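Local structure of transcription regulator (Lactobacillus plantarum WCFS1, 3CLK) at residues 216-221 with 234-239. The protein probably regulates transcription as a dimer, its periplasmic-binding-protein-like region being of the kind that senses a small effector in LacI-type repressors. Sequence-based numbering, arbitrary orientation.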
loop_
_atom_site.group_PDB
_atom_site.type_symbol
_atom_site.label_atom_id
_atom_site.label_comp_id
_atom_site.label_asym_id
_atom_site.label_seq_id
_atom_site.Cartn_x
_atom_site.Cartn_y
_atom_site.Cartn_z
ATOM N N SER B 216 7.597 10.396 22.051
ATOM C CA SER B 216 6.665 10.923 21.061
ATOM C C SER B 216 7.220 10.589 19.680
ATOM O O SER B 216 8.435 10.606 19.475
ATOM C CB SER B 216 6.527 12.448 21.181
ATOM O OG SER B 216 5.717 12.830 22.281
ATOM N N ILE B 217 6.327 10.294 18.740
ATOM C CA ILE B 217 6.732 9.982 17.371
ATOM C C ILE B 217 5.888 10.781 16.392
ATOM O O ILE B 217 4.669 10.801 16.507
ATOM C CB ILE B 217 6.541 8.483 17.029
ATOM C CG1 ILE B 217 7.439 7.616 17.914
ATOM C CG2 ILE B 217 6.844 8.255 15.548
ATOM C CD1 ILE B 217 7.229 6.123 17.719
ATOM N N VAL B 218 6.546 11.443 15.440
ATOM C CA VAL B 218 5.867 12.213 14.402
ATOM C C VAL B 218 6.233 11.576 13.056
ATOM O O VAL B 218 7.415 11.467 12.701
ATOM C CB VAL B 218 6.318 13.690 14.384
ATOM C CG1 VAL B 218 5.697 14.403 13.196
ATOM C CG2 VAL B 218 5.895 14.383 15.688
ATOM N N SER B 219 5.218 11.163 12.306
ATOM C CA SER B 219 5.439 10.526 11.021
ATOM C C SER B 219 5.324 11.515 9.864
ATOM O O SER B 219 4.594 12.502 9.946
ATOM C CB SER B 219 4.420 9.390 10.838
ATOM O OG SER B 219 4.622 8.704 9.620
ATOM N N ILE B 220 6.069 11.263 8.795
ATOM C CA ILE B 220 5.997 12.112 7.608
ATOM C C ILE B 220 5.265 11.297 6.551
ATOM O O ILE B 220 5.585 10.129 6.342
ATOM C CB ILE B 220 7.394 12.489 7.068
ATOM C CG1 ILE B 220 8.092 13.438 8.045
ATOM C CG2 ILE B 220 7.270 13.190 5.708
ATOM C CD1 ILE B 220 9.561 13.654 7.709
ATOM N N ASP B 221 4.276 11.932 5.924
ATOM C CA ASP B 221 3.425 11.379 4.860
ATOM C C ASP B 221 1.947 11.400 5.251
ATOM O O ASP B 221 1.140 12.025 4.569
ATOM C CB ASP B 221 3.846 9.958 4.441
ATOM C CG ASP B 221 5.101 9.952 3.563
ATOM O OD1 ASP B 221 5.396 10.979 2.912
ATOM O OD2 ASP B 221 5.791 8.917 3.518
ATOM N N THR B 234 0.690 10.568 14.767
ATOM C CA THR B 234 0.518 11.973 14.465
ATOM C C THR B 234 1.454 12.153 13.288
ATOM O O THR B 234 2.529 11.540 13.238
ATOM C CB THR B 234 0.970 12.871 15.627
ATOM O OG1 THR B 234 0.006 12.789 16.677
ATOM C CG2 THR B 234 1.094 14.326 15.180
ATOM N N SER B 235 1.071 12.991 12.338
ATOM C CA SER B 235 1.914 13.142 11.172
ATOM C C SER B 235 1.860 14.492 10.502
ATOM O O SER B 235 1.001 15.327 10.795
ATOM C CB SER B 235 1.516 12.092 10.136
ATOM O OG SER B 235 0.195 12.337 9.669
ATOM N N ILE B 236 2.822 14.690 9.608
ATOM C CA ILE B 236 2.889 15.875 8.774
ATOM C C ILE B 236 2.409 15.216 7.495
ATOM O O ILE B 236 3.132 14.426 6.872
ATOM C CB ILE B 236 4.330 16.394 8.616
ATOM C CG1 ILE B 236 4.837 16.917 9.961
ATOM C CG2 ILE B 236 4.375 17.505 7.565
ATOM C CD1 ILE B 236 3.961 18.005 10.577
ATOM N N SER B 237 1.167 15.505 7.130
ATOM C CA SER B 237 0.559 14.885 5.967
ATOM C C SER B 237 0.777 15.652 4.684
ATOM O O SER B 237 0.661 16.877 4.656
ATOM C CB SER B 237 -0.934 14.699 6.220
ATOM O OG SER B 237 -1.124 14.008 7.442
ATOM N N GLN B 238 1.114 14.918 3.627
ATOM C CA GLN B 238 1.337 15.514 2.316
ATOM C C GLN B 238 0.036 15.335 1.558
ATOM O O GLN B 238 -0.658 14.333 1.735
ATOM C CB GLN B 238 2.457 14.786 1.556
ATOM C CG GLN B 238 3.806 14.785 2.246
ATOM C CD GLN B 238 4.924 14.349 1.309
ATOM O OE1 GLN B 238 5.178 14.996 0.296
ATOM N NE2 GLN B 238 5.587 13.248 1.639
ATOM N N ASP B 239 -0.294 16.300 0.710
ATOM C CA ASP B 239 -1.519 16.205 -0.061
ATOM C C ASP B 239 -1.221 15.531 -1.390
ATOM O O ASP B 239 -1.247 16.177 -2.438
ATOM C CB ASP B 239 -2.109 17.594 -0.304
ATOM C CG ASP B 239 -3.543 17.535 -0.792
ATOM O OD1 ASP B 239 -3.945 16.491 -1.339
ATOM O OD2 ASP B 239 -4.270 18.536 -0.634
HETATM O O HOH W 1 -1.295 12.081 3.355
#
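S219 and S235 sit side by side where strands 216-219 and 234-237 run parallel through the central sheet of the C-terminal lobe of a periplasmic-binding-protein-like fold. The tight part is the backbone seam: S219 N donates to T234 O in a straight bond of 2.9 Å, S219 O receives I236 N, and D221 N returns to I236 O. The face carrying V218, I220 and I236 is apolar and buried. V218 CG1, anti to its own backbone N (chi1 174°), meets I236 CG1 at 4.2 Å, and helix 109-121 covers all three. The face carrying S219, S235 and S237 is more polar: S219 OG bonds D194, while S235 OG pairs with S237 OG at 3.1 Å and also bonds R275. The D221 end is looser, D221 and S237 being partly exposed, and a water lies within bonding distance of D221 O and Q238 O. There Q238 NE2 reaches D221 OD1 at 2.6 Å through a bent N-H (132°), carboxylate and amide only 20° from coplanar, with Q238 OE1 held by S107. An alanine in place of Q238 would probably leave D221 OD1 without its amide mate and the carboxylate freer to turn. Q238 N donates to D221 O at 3.0 Å from above the carbonyl plane.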